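PDB 1JGS: multiple antibiotic resistance protein MarR from Escherichia coli, which represses transcription of the marRAB operon, and with it the activation of antibiotic-resistance and oxidative-stress genes, by binding the marO operator/promoter DNA. Local coordinates for residues D31-I43 with R67-E79. Numbering follows the deposited sequence.
Sequences DITAAQFKVLCSI and RMLDRLVCKGWVE. With SAL (2-hydroxybenzoic acid), chain C.
Gln36 carries the polar part of this contact, its amide working in two directions. OE1 accepts from Lys75 NZ at 2.7 Å, in the carbonyl plane and on a lone pair. NE2 donates to O1' of the salicylate carboxylate over 2.6 Å, nearly straight at 169°. Two such bonds at opposite ends fix which way round the amide sits. The stretched-out Lys75 side chain comes across the glutamine and also donates to Asp31 O; here the donor stands above the carbonyl plane. Asp31 OD2, 4.3 Å from Lys75 NZ, is too far for a salt bridge but may add a weaker electrostatic pull. Thr33 is the N-cap of helix 34-46, its OG1 accepting from Gln36 N.

The aromatic part is Trp77. Ile32 CD1 approaches its CZ3 to 3.4 Å, obliquely to the ring, while Asp31 O lies at the ring edge near CH2. Lys75 CB covers the centre of one face, and Leu40 CD1 reaches CE3.

Apolar side chains fill the helix crossing, where the axes of 34-43 and 67-74 run at 85°. Val39 CG1 meets Leu72 CD1 at 3.5 Å. Met68 turns at chi2 (69°), bringing SD alongside Gln36 CG, and again at chi3, which lays CE 3.6 Å from Ala35 CB. Past the helix end, Leu40 CD2 packs on Val78 CG2 at the start of strand 78-82. Ile43 CD1 lies against Leu69 CD2 and Val78 CG2, and Leu94 of strand 90-94 also touches Ile43 and Val78.

These helices belong to the winged helix-turn-helix of the MarR family, helix 62-74 being its recognition helix. This salicylate rests against Thr33, Ala35, Gln36 and Met68, while a second one touches Leu69; the Lys75-Gln36-carboxylate chain links the first to both segments, and the lysine probably polarises the amide and strengthens its N-H donation.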
# COMPACT_ATOMS: atom_id res chain seq x y z
N ASP A 31 -4.36 6.19 20.57
CA ASP A 31 -2.98 5.84 20.89
C ASP A 31 -2.55 4.60 20.08
O ASP A 31 -2.21 3.55 20.63
CB ASP A 31 -2.88 5.58 22.39
CG ASP A 31 -1.45 5.55 22.90
OD1 ASP A 31 -1.25 5.10 24.04
OD2 ASP A 31 -0.54 5.96 22.18
N ILE A 32 -2.56 4.74 18.77
CA ILE A 32 -2.16 3.65 17.89
C ILE A 32 -1.92 4.21 16.50
O ILE A 32 -2.60 5.16 16.10
CB ILE A 32 -3.26 2.59 17.79
CG1 ILE A 32 -2.74 1.41 16.96
CG2 ILE A 32 -4.53 3.21 17.16
CD1 ILE A 32 -3.66 0.22 16.93
N THR A 33 -0.99 3.60 15.77
CA THR A 33 -0.69 4.05 14.42
C THR A 33 -1.31 3.14 13.35
O THR A 33 -1.59 1.96 13.59
CB THR A 33 0.82 4.12 14.19
OG1 THR A 33 1.35 2.79 14.17
CG2 THR A 33 1.50 4.91 15.33
N ALA A 34 -1.53 3.70 12.16
CA ALA A 34 -2.10 2.97 11.03
C ALA A 34 -1.33 1.67 10.82
O ALA A 34 -1.92 0.61 10.66
CB ALA A 34 -2.04 3.83 9.77
N ALA A 35 0.00 1.77 10.82
CA ALA A 35 0.83 0.59 10.63
C ALA A 35 0.58 -0.46 11.72
O ALA A 35 0.50 -1.65 11.41
CB ALA A 35 2.31 0.98 10.59
N GLN A 36 0.48 -0.02 12.98
CA GLN A 36 0.21 -0.96 14.08
C GLN A 36 -1.14 -1.62 13.84
O GLN A 36 -1.29 -2.83 14.04
CB GLN A 36 0.20 -0.24 15.44
CG GLN A 36 1.57 0.16 15.98
CD GLN A 36 1.49 1.06 17.21
OE1 GLN A 36 0.46 1.14 17.88
NE2 GLN A 36 2.58 1.73 17.52
N PHE A 37 -2.12 -0.84 13.41
CA PHE A 37 -3.46 -1.37 13.15
C PHE A 37 -3.42 -2.44 12.05
O PHE A 37 -4.01 -3.52 12.19
CB PHE A 37 -4.41 -0.24 12.74
CG PHE A 37 -5.81 -0.70 12.47
CD1 PHE A 37 -6.47 -1.54 13.37
CD2 PHE A 37 -6.49 -0.29 11.33
CE1 PHE A 37 -7.78 -1.97 13.14
CE2 PHE A 37 -7.80 -0.70 11.09
CZ PHE A 37 -8.44 -1.55 12.00
N LYS A 38 -2.71 -2.16 10.96
CA LYS A 38 -2.57 -3.10 9.86
C LYS A 38 -1.91 -4.40 10.35
O LYS A 38 -2.38 -5.50 10.05
CB LYS A 38 -1.71 -2.49 8.74
CG LYS A 38 -2.30 -1.23 8.12
CD LYS A 38 -1.32 -0.59 7.13
CE LYS A 38 -1.91 0.63 6.44
NZ LYS A 38 -3.05 0.28 5.54
N VAL A 39 -0.83 -4.28 11.11
CA VAL A 39 -0.17 -5.47 11.63
C VAL A 39 -1.13 -6.30 12.49
O VAL A 39 -1.08 -7.52 12.47
CB VAL A 39 1.08 -5.12 12.47
CG1 VAL A 39 1.55 -6.33 13.26
CG2 VAL A 39 2.19 -4.64 11.54
N LEU A 40 -2.01 -5.64 13.24
CA LEU A 40 -2.97 -6.37 14.08
C LEU A 40 -4.03 -7.09 13.24
O LEU A 40 -4.37 -8.25 13.50
CB LEU A 40 -3.69 -5.45 15.08
CG LEU A 40 -2.98 -4.83 16.29
CD1 LEU A 40 -4.02 -4.10 17.15
CD2 LEU A 40 -2.29 -5.89 17.11
N CYS A 41 -4.56 -6.41 12.24
CA CYS A 41 -5.58 -7.02 11.40
C CYS A 41 -5.01 -8.22 10.66
O CYS A 41 -5.70 -9.22 10.46
CB CYS A 41 -6.11 -5.99 10.40
SG CYS A 41 -6.95 -4.60 11.18
N SER A 42 -3.75 -8.12 10.25
CA SER A 42 -3.09 -9.21 9.52
C SER A 42 -2.81 -10.44 10.38
O SER A 42 -2.93 -11.56 9.91
CB SER A 42 -1.78 -8.73 8.92
OG SER A 42 -2.00 -7.67 8.00
N ILE A 43 -2.42 -10.22 11.63
CA ILE A 43 -2.12 -11.33 12.52
C ILE A 43 -3.44 -12.00 12.89
O ILE A 43 -3.54 -13.22 12.94
CB ILE A 43 -1.42 -10.84 13.81
CG1 ILE A 43 -0.03 -10.30 13.47
CG2 ILE A 43 -1.33 -11.96 14.83
CD1 ILE A 43 0.79 -9.88 14.68
N ARG A 67 10.91 -4.40 15.46
CA ARG A 67 10.72 -3.32 16.42
C ARG A 67 9.22 -3.15 16.61
O ARG A 67 8.75 -2.94 17.72
CB ARG A 67 11.34 -2.00 15.91
CG ARG A 67 12.84 -2.05 15.71
CD ARG A 67 13.47 -0.66 15.73
NE ARG A 67 12.91 0.24 14.72
CZ ARG A 67 13.16 0.16 13.42
NH1 ARG A 67 13.97 -0.79 12.95
NH2 ARG A 67 12.61 1.03 12.58
N MET A 68 8.48 -3.24 15.51
CA MET A 68 7.03 -3.11 15.54
C MET A 68 6.41 -4.19 16.45
O MET A 68 5.57 -3.90 17.31
CB MET A 68 6.46 -3.27 14.13
CG MET A 68 4.96 -3.52 14.07
SD MET A 68 4.02 -2.10 14.58
CE MET A 68 3.81 -1.27 12.96
N LEU A 69 6.83 -5.43 16.25
CA LEU A 69 6.28 -6.52 17.06
C LEU A 69 6.61 -6.30 18.54
O LEU A 69 5.77 -6.54 19.41
CB LEU A 69 6.81 -7.86 16.54
CG LEU A 69 6.23 -8.33 15.19
CD1 LEU A 69 6.90 -9.62 14.75
CD2 LEU A 69 4.72 -8.59 15.32
N ASP A 70 7.82 -5.81 18.82
CA ASP A 70 8.22 -5.55 20.21
C ASP A 70 7.36 -4.43 20.78
O ASP A 70 6.93 -4.51 21.92
CB ASP A 70 9.70 -5.17 20.31
CG ASP A 70 10.63 -6.40 20.38
OD1 ASP A 70 10.14 -7.55 20.47
OD2 ASP A 70 11.86 -6.19 20.35
N ARG A 71 7.12 -3.38 20.00
CA ARG A 71 6.28 -2.30 20.52
C ARG A 71 4.89 -2.85 20.82
O ARG A 71 4.28 -2.52 21.83
CB ARG A 71 6.19 -1.15 19.51
CG ARG A 71 5.23 -0.02 19.90
CD ARG A 71 5.53 0.51 21.31
NE ARG A 71 6.89 1.05 21.45
CZ ARG A 71 7.31 2.19 20.91
NH1 ARG A 71 6.48 2.93 20.18
NH2 ARG A 71 8.56 2.60 21.11
N LEU A 72 4.37 -3.69 19.93
CA LEU A 72 3.02 -4.25 20.14
C LEU A 72 2.96 -5.12 21.39
O LEU A 72 1.94 -5.15 22.09
CB LEU A 72 2.57 -5.02 18.90
CG LEU A 72 2.25 -4.09 17.71
CD1 LEU A 72 1.99 -4.85 16.43
CD2 LEU A 72 1.06 -3.24 18.10
N VAL A 73 4.04 -5.84 21.69
CA VAL A 73 4.06 -6.67 22.89
C VAL A 73 4.06 -5.74 24.10
O VAL A 73 3.34 -5.99 25.06
CB VAL A 73 5.31 -7.58 22.93
CG1 VAL A 73 5.41 -8.30 24.26
CG2 VAL A 73 5.24 -8.58 21.78
N CYS A 74 4.84 -4.65 24.04
CA CYS A 74 4.88 -3.67 25.13
C CYS A 74 3.50 -3.10 25.40
O CYS A 74 3.17 -2.73 26.53
CB CYS A 74 5.82 -2.50 24.81
SG CYS A 74 7.56 -2.80 25.08
N LYS A 75 2.69 -2.98 24.35
CA LYS A 75 1.35 -2.44 24.53
C LYS A 75 0.40 -3.55 25.00
O LYS A 75 -0.77 -3.29 25.30
CB LYS A 75 0.86 -1.82 23.23
CG LYS A 75 1.51 -0.50 22.88
CD LYS A 75 0.95 0.06 21.57
CE LYS A 75 1.32 1.51 21.36
NZ LYS A 75 0.39 2.17 20.41
N GLY A 76 0.92 -4.77 25.06
CA GLY A 76 0.10 -5.90 25.50
C GLY A 76 -0.91 -6.35 24.45
O GLY A 76 -1.90 -7.01 24.77
N TRP A 77 -0.67 -6.02 23.18
CA TRP A 77 -1.60 -6.40 22.14
C TRP A 77 -1.21 -7.67 21.39
O TRP A 77 -2.04 -8.29 20.75
CB TRP A 77 -1.76 -5.26 21.12
CG TRP A 77 -2.32 -4.00 21.69
CD1 TRP A 77 -2.98 -3.86 22.87
CD2 TRP A 77 -2.26 -2.70 21.10
NE1 TRP A 77 -3.34 -2.55 23.06
CE2 TRP A 77 -2.91 -1.81 21.99
CE3 TRP A 77 -1.73 -2.19 19.91
CZ2 TRP A 77 -3.03 -0.44 21.74
CZ3 TRP A 77 -1.85 -0.83 19.65
CH2 TRP A 77 -2.49 0.03 20.56
N VAL A 78 0.06 -8.06 21.49
CA VAL A 78 0.55 -9.24 20.79
C VAL A 78 1.41 -10.10 21.70
O VAL A 78 2.04 -9.59 22.62
CB VAL A 78 1.38 -8.80 19.55
CG1 VAL A 78 2.10 -9.99 18.94
CG2 VAL A 78 0.47 -8.13 18.52
N GLU A 79 1.43 -11.40 21.44
CA GLU A 79 2.25 -12.31 22.24
C GLU A 79 2.85 -13.35 21.31
O GLU A 79 2.28 -13.66 20.25
CB GLU A 79 1.44 -12.97 23.36
CG GLU A 79 0.50 -14.09 22.95
CD GLU A 79 -0.36 -14.55 24.13
OE1 GLU A 79 -1.11 -13.72 24.66
OE2 GLU A 79 -0.30 -15.73 24.54
C1' SAL C . 5.83 1.29 15.41
O1' SAL C . 4.88 1.69 16.24
O2' SAL C . 6.82 0.62 15.82
C1 SAL C . 5.65 1.68 13.99
C2 SAL C . 6.64 1.30 12.98
C3 SAL C . 6.47 1.68 11.61
C4 SAL C . 5.36 2.43 11.20
C5 SAL C . 4.29 2.86 12.30
C6 SAL C . 4.50 2.45 13.62
O2 SAL C . 7.76 0.56 13.28